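Ribosomal-protein-serine acetyltransferase, putative (Vibrio cholerae O1 biovar eltor, PDB 2FCK) is of unknown function but belongs to the GNAT acetyltransferases, and may acetylate the N-terminal serine or alanine of a ribosomal protein. Local coordinates at residues L17-A22 and L63-A68; V29-Q34 and Q81-M86. One frame throughout, in Å; residues are numbered along the deposited sequence. Where two conformers were deposited one is given.

In the fold
Two helices that follow one another in the chain meet one mixed sheet at two places, and the pair illustrates how the N-terminal half of a GNAT domain is put together. Contact 1 joins the end of strand 15-18 to the last turn of helix 51-66; contact 2 sets helix 25-33 against the start of strand 83-93. Their segments alternate along the chain (17-22, 29-34, 63-68, 81-86), so each contact is closed across part of the other's span of chain. Both strands pair antiparallel with strand 71-77, one along each of its edges. The contact centres lie about 17 Å apart, and Ile-20 links them, its CD1 4.1 Å from Leu-83 CD1.

Contact 1 (L17-A22 and L63-A68)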
loop_
_atom_site.group_PDB
_atom_site.type_symbol
_atom_site.label_atom_id
_atom_site.label_comp_id
_atom_site.label_asym_id
_atom_site.label_seq_id
_atom_site.Cartn_x
_atom_site.Cartn_y
_atom_site.Cartn_z
ATOM N N LEU A 17 -9.114 12.774 -19.349
ATOM C CA LEU A 17 -9.015 12.401 -17.941
ATOM C C LEU A 17 -8.431 13.626 -17.226
ATOM O O LEU A 17 -7.311 14.029 -17.540
ATOM C CB LEU A 17 -8.074 11.179 -17.758
ATOM C CG LEU A 17 -8.686 9.789 -18.003
ATOM C CD1 LEU A 17 -9.202 9.625 -19.465
ATOM C CD2 LEU A 17 -7.590 8.785 -17.717
ATOM N N ARG A 18 -9.147 14.171 -16.240
ATOM C CA ARG A 18 -8.720 15.409 -15.571
ATOM C C ARG A 18 -9.457 15.599 -14.252
ATOM O O ARG A 18 -10.442 14.903 -13.971
ATOM C CB ARG A 18 -9.018 16.613 -16.483
ATOM C CG ARG A 18 -10.505 16.747 -16.924
ATOM C CD ARG A 18 -10.745 18.150 -17.472
ATOM N NE ARG A 18 -12.088 18.333 -18.004
ATOM C CZ ARG A 18 -13.129 18.722 -17.274
ATOM N NH1 ARG A 18 -12.988 18.897 -15.961
ATOM N NH2 ARG A 18 -14.313 18.894 -17.855
ATOM N N LEU A 19 -9.007 16.585 -13.469
ATOM C CA LEU A 19 -9.720 16.940 -12.255
ATOM C C LEU A 19 -11.116 17.390 -12.625
ATOM O O LEU A 19 -11.298 18.274 -13.499
ATOM C CB LEU A 19 -9.061 18.134 -11.573
ATOM C CG LEU A 19 -8.067 17.720 -10.529
ATOM C CD1 LEU A 19 -7.403 19.001 -9.995
ATOM C CD2 LEU A 19 -8.660 16.881 -9.366
ATOM N N ILE A 20 -12.088 16.854 -11.899
ATOM C CA ILE A 20 -13.437 17.443 -11.915
ATOM C C ILE A 20 -13.403 18.774 -11.148
ATOM O O ILE A 20 -12.824 18.855 -10.050
ATOM C CB ILE A 20 -14.451 16.476 -11.265
ATOM C CG1 ILE A 20 -14.443 15.109 -11.997
ATOM C CG2 ILE A 20 -15.848 17.115 -11.236
ATOM C CD1 ILE A 20 -15.335 14.067 -11.295
ATOM N N THR A 21 -13.994 19.839 -11.719
ATOM C CA THR A 21 -13.969 21.138 -11.053
ATOM C C THR A 21 -15.222 21.393 -10.206
ATOM O O THR A 21 -16.249 20.720 -10.366
ATOM C CB THR A 21 -13.841 22.285 -12.069
ATOM O OG1 THR A 21 -15.062 22.372 -12.795
ATOM C CG2 THR A 21 -12.731 22.022 -13.042
ATOM N N ALA A 22 -15.125 22.383 -9.312
ATOM C CA ALA A 22 -16.227 22.788 -8.446
ATOM C C ALA A 22 -17.484 23.112 -9.259
ATOM O O ALA A 22 -18.591 22.761 -8.860
ATOM C CB ALA A 22 -15.831 24.021 -7.604
ATOM N N LEU A 63 -7.907 18.253 -3.277
ATOM C CA LEU A 63 -6.938 18.427 -2.202
ATOM C C LEU A 63 -5.908 17.300 -2.378
ATOM O O LEU A 63 -4.707 17.582 -2.441
ATOM C CB LEU A 63 -7.651 18.345 -0.856
ATOM C CG LEU A 63 -6.831 18.587 0.427
ATOM C CD1 LEU A 63 -5.898 19.792 0.268
ATOM C CD2 LEU A 63 -7.794 18.758 1.596
ATOM N N ASN A 64 -6.385 16.047 -2.541
ATOM C CA ASN A 64 -5.478 14.904 -2.656
ATOM C C ASN A 64 -4.539 15.058 -3.855
ATOM O O ASN A 64 -3.325 14.810 -3.744
ATOM C CB ASN A 64 -6.201 13.577 -2.699
ATOM C CG ASN A 64 -7.154 13.388 -1.542
ATOM O OD1 ASN A 64 -8.163 12.692 -1.675
ATOM N ND2 ASN A 64 -6.853 13.992 -0.420
ATOM N N TRP A 65 -5.079 15.546 -4.960
ATOM C CA TRP A 65 -4.270 15.741 -6.177
ATOM C C TRP A 65 -3.140 16.771 -5.928
ATOM O O TRP A 65 -1.957 16.506 -6.175
ATOM C CB TRP A 65 -5.197 16.149 -7.285
ATOM C CG TRP A 65 -4.629 16.441 -8.665
ATOM C CD1 TRP A 65 -3.709 17.418 -9.011
ATOM C CD2 TRP A 65 -5.087 15.878 -9.898
ATOM N NE1 TRP A 65 -3.533 17.445 -10.388
ATOM C CE2 TRP A 65 -4.367 16.508 -10.945
ATOM C CE3 TRP A 65 -6.018 14.849 -10.222
ATOM C CZ2 TRP A 65 -4.561 16.160 -12.294
ATOM C CZ3 TRP A 65 -6.207 14.512 -11.547
ATOM C CH2 TRP A 65 -5.480 15.171 -12.573
ATOM N N VAL A 66 -3.491 17.930 -5.392
ATOM C CA VAL A 66 -2.501 19.004 -5.178
ATOM C C VAL A 66 -1.465 18.564 -4.104
ATOM O O VAL A 66 -0.293 19.034 -4.070
ATOM C CB VAL A 66 -3.207 20.313 -4.776
ATOM C CG1 VAL A 66 -4.105 20.819 -5.932
ATOM C CG2 VAL A 66 -4.046 20.085 -3.524
ATOM N N LYS A 67 -1.910 17.685 -3.199
ATOM C CA LYS A 67 -1.000 17.172 -2.135
ATOM C C LYS A 67 -0.186 15.977 -2.685
ATOM O O LYS A 67 0.666 15.418 -1.978
ATOM C CB LYS A 67 -1.791 16.697 -0.896
ATOM C CG LYS A 67 -2.224 17.773 0.086
ATOM C CD LYS A 67 -3.391 17.259 0.926
ATOM C CE LYS A 67 -2.986 16.822 2.316
ATOM N NZ LYS A 67 -4.172 16.210 3.023
ATOM N N ALA A 68 -0.475 15.569 -3.926
ATOM C CA ALA A 68 0.161 14.408 -4.583
ATOM C C ALA A 68 -0.063 13.054 -3.888
ATOM O O ALA A 68 0.727 12.124 -4.063
ATOM C CB ALA A 68 1.666 14.641 -4.878
#
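Leu-19 lays its branched end on the indole of Trp-65, a clear case of an aliphatic side chain using a ring face as its seat. Leu-19 CG stands 3.6 Å from the centroid of the Trp-65 six-membered ring, 17° off the ring normal, which makes this a CH-pi contact over the face. The two methyls divide the ring between them: Leu-19 CD2 comes down beside Trp-65 CE3, 3.4 Å away, while Leu-19 CD1 reaches toward the five-membered ring, 4.0 Å from Trp-65 CG. With CG anti to its own backbone N (chi1 179°), Trp-65 extends its indole from helix 51-66 toward the strand, far enough for Trp-65 CH2 to come within 3.9 Å of the backbone N of Leu-19. This is the join between the short strand 15-18 of the GNAT fold and helix 51-66, and Trp-65 stands in the last turn of that helix. Ala-68, with positive phi, closes the helix in a Schellman motif, its N hydrogen-bonded to Trp-65 O at 2.9 Å. Phe-73 and Tyr-71 both meet the indole edge-to-face, and Trp-65 NE1 is hydrogen-bonded to Thr-5 O, which would help hold the indole in this rotation. Arg-18 sets out away from the helix segment, and its extended chain brings NH1 to Leu-19 O: Arg-18 NH1 donates to Leu-19 O over 3.1 Å in a bent bond (138° at the hydrogen), the donor tilted out of the carbonyl plane. Its NH2 forms a salt bridge with Glu-24, NE is hydrogen-bonded to Gln-16 OE1, and the guanidinium makes a cation-pi contact with Phe-76.

Contact 2 (V29-Q34 and Q81-M86); sequences VQCIRQ and QTLVGM
Cys-31 points from helix 25-33 straight at the backbone of strand 83-93, and in the conformer described here its sulfur carries most of the contact. The case is one of helix-on-sheet packing in a GNAT domain, the first helix crossing the start of strand 83-93: the short helix and strand axes pass 8.3 Å apart at 81°, nearly perpendicular, so that one helical residue does most of the touching. SG is anti to the backbone N (chi1 -174°), which carries it out over successive backbone atoms of the strand. Cys-31 SG lies 3.7 Å from Leu-83 O and also rests on Val-84 C and Gly-85 N, all at van der Waals distances with no hydrogen bond. Beside it, Cys-31 CB meets the methyl CD2 of Leu-83 at 4.2 Å. Leu-83 also has its CG anti to N, and its isobutyl group packs further on Phe-76.

In the next shell, Val-84 sets out away from the helix, and its side chain touches Val-75 and Tyr-109, while the sulfur passes over its backbone. Val-84 and Gly-85 both hydrogen-bond through their backbones to Val-75, which is consistent with a beta bulge at this point of the strand. On the helix side, the bond from Arg-33 N to Val-29 O, 2.8 Å long, belongs to the turn that presents Cys-31. Trp-104 of the adjoining strand 98-105 touches the Cys-31 side chain, and a bound glycerol, probably from the crystallisation liquor, comes within about 3 Å of it. Gly-85 itself has phi near 158°, a backbone shape that would press a beta carbon onto the carbonyl O of Val-84.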
loop_
_atom_site.group_PDB
_atom_site.type_symbol
_atom_site.label_atom_id
_atom_site.label_comp_id
_atom_site.label_asym_id
_atom_site.label_seq_id
_atom_site.Cartn_x
_atom_site.Cartn_y
_atom_site.Cartn_z
ATOM N N VAL A 29 -23.463 14.688 -10.169
ATOM C CA VAL A 29 -24.787 14.244 -9.717
ATOM C C VAL A 29 -25.530 13.486 -10.831
ATOM O O VAL A 29 -25.992 12.363 -10.584
ATOM C CB VAL A 29 -25.630 15.426 -9.183
ATOM C CG1 VAL A 29 -27.118 15.085 -9.169
ATOM C CG2 VAL A 29 -25.153 15.787 -7.802
ATOM N N GLN A 30 -25.590 14.056 -12.037
ATOM C CA GLN A 30 -26.171 13.380 -13.212
ATOM C C GLN A 30 -25.554 12.000 -13.418
ATOM O O GLN A 30 -26.278 11.039 -13.672
ATOM C CB GLN A 30 -26.053 14.186 -14.517
ATOM C CG GLN A 30 -26.399 13.367 -15.826
ATOM C CD GLN A 30 -26.411 14.167 -17.138
ATOM O OE1 GLN A 30 -26.875 15.294 -17.163
ATOM N NE2 GLN A 30 -25.927 13.558 -18.238
ATOM N N CYS A 31 -24.233 11.906 -13.305
ATOM C CA CYS A 31 -23.549 10.657 -13.599
ATOM C C CYS A 31 -24.011 9.526 -12.663
ATOM O O CYS A 31 -24.180 8.383 -13.098
ATOM C CB CYS A 31 -22.033 10.841 -13.553
ATOM S SG CYS A 31 -21.088 9.400 -14.054
ATOM N N ILE A 32 -24.235 9.858 -11.391
ATOM C CA ILE A 32 -24.695 8.880 -10.421
ATOM C C ILE A 32 -26.188 8.651 -10.585
ATOM O O ILE A 32 -26.654 7.501 -10.533
ATOM C CB ILE A 32 -24.367 9.363 -8.997
ATOM C CG1 ILE A 32 -22.845 9.428 -8.833
ATOM C CG2 ILE A 32 -25.054 8.459 -7.934
ATOM C CD1 ILE A 32 -22.162 8.077 -8.950
ATOM N N ARG A 33 -26.939 9.741 -10.778
ATOM C CA ARG A 33 -28.386 9.637 -10.818
ATOM C C ARG A 33 -28.813 8.772 -11.989
ATOM O O ARG A 33 -29.897 8.175 -11.937
ATOM C CB ARG A 33 -29.053 10.986 -10.932
ATOM C CG ARG A 33 -29.895 11.387 -9.748
ATOM C CD ARG A 33 -29.103 12.079 -8.736
ATOM N NE ARG A 33 -29.976 12.695 -7.734
ATOM C CZ ARG A 33 -30.183 12.217 -6.500
ATOM N NH1 ARG A 33 -29.616 11.086 -6.090
ATOM N NH2 ARG A 33 -30.990 12.879 -5.675
ATOM N N GLN A 34 -28.010 8.785 -13.062
ATOM C CA GLN A 34 -28.422 8.090 -14.285
ATOM C C GLN A 34 -28.078 6.600 -14.208
ATOM O O GLN A 34 -28.622 5.822 -15.004
ATOM C CB GLN A 34 -27.769 8.667 -15.528
ATOM C CG GLN A 34 -28.430 9.986 -15.940
ATOM C CD GLN A 34 -29.918 9.850 -16.179
ATOM O OE1 GLN A 34 -30.327 8.942 -16.915
ATOM N NE2 GLN A 34 -30.763 10.770 -15.626
ATOM N N GLN A 81 -18.165 16.532 -23.743
ATOM C CA GLN A 81 -17.756 16.886 -22.374
ATOM C C GLN A 81 -18.640 16.257 -21.272
ATOM O O GLN A 81 -18.690 16.754 -20.139
ATOM C CB GLN A 81 -17.568 18.392 -22.196
ATOM C CG GLN A 81 -16.239 18.916 -22.715
ATOM C CD GLN A 81 -15.056 18.540 -21.835
ATOM O OE1 GLN A 81 -14.206 17.732 -22.224
ATOM N NE2 GLN A 81 -14.993 19.122 -20.661
ATOM N N THR A 82 -19.313 15.149 -21.571
ATOM C CA THR A 82 -20.073 14.534 -20.497
ATOM C C THR A 82 -19.197 13.659 -19.653
ATOM O O THR A 82 -18.301 13.020 -20.157
ATOM C CB THR A 82 -21.365 13.837 -20.915
ATOM O OG1 THR A 82 -21.290 12.421 -20.817
ATOM C CG2 THR A 82 -21.822 14.279 -22.260
ATOM N N LEU A 83 -19.457 13.696 -18.355
ATOM C CA LEU A 83 -18.718 12.860 -17.417
ATOM C C LEU A 83 -19.226 11.443 -17.464
ATOM O O LEU A 83 -20.416 11.201 -17.227
ATOM C CB LEU A 83 -18.912 13.432 -16.016
ATOM C CG LEU A 83 -18.235 12.741 -14.846
ATOM C CD1 LEU A 83 -16.708 12.797 -14.966
ATOM C CD2 LEU A 83 -18.738 13.430 -13.547
ATOM N N VAL A 84 -18.339 10.484 -17.727
ATOM C CA VAL A 84 -18.767 9.062 -17.868
ATOM C C VAL A 84 -18.350 8.160 -16.726
ATOM O O VAL A 84 -18.795 7.002 -16.617
ATOM C CB VAL A 84 -18.287 8.409 -19.219
ATOM C CG1 VAL A 84 -18.698 9.274 -20.394
ATOM C CG2 VAL A 84 -16.798 8.167 -19.214
ATOM N N GLY A 85 -17.513 8.705 -15.838
ATOM C CA GLY A 85 -16.977 7.899 -14.744
ATOM C C GLY A 85 -15.696 8.487 -14.191
ATOM O O GLY A 85 -15.394 9.684 -14.418
HETATM N N MSE A 86 -14.958 7.663 -13.445
HETATM C CA MSE A 86 -13.688 8.119 -12.848
HETATM C C MSE A 86 -12.708 6.954 -12.859
HETATM O O MSE A 86 -13.106 5.775 -12.764
HETATM C CB MSE A 86 -13.913 8.614 -11.430
HETATM C CG MSE A 86 -14.708 9.917 -11.365
HETATM SE SE MSE A 86 -14.706 10.578 -9.505
HETATM C CE MSE A 86 -12.982 11.497 -9.616
#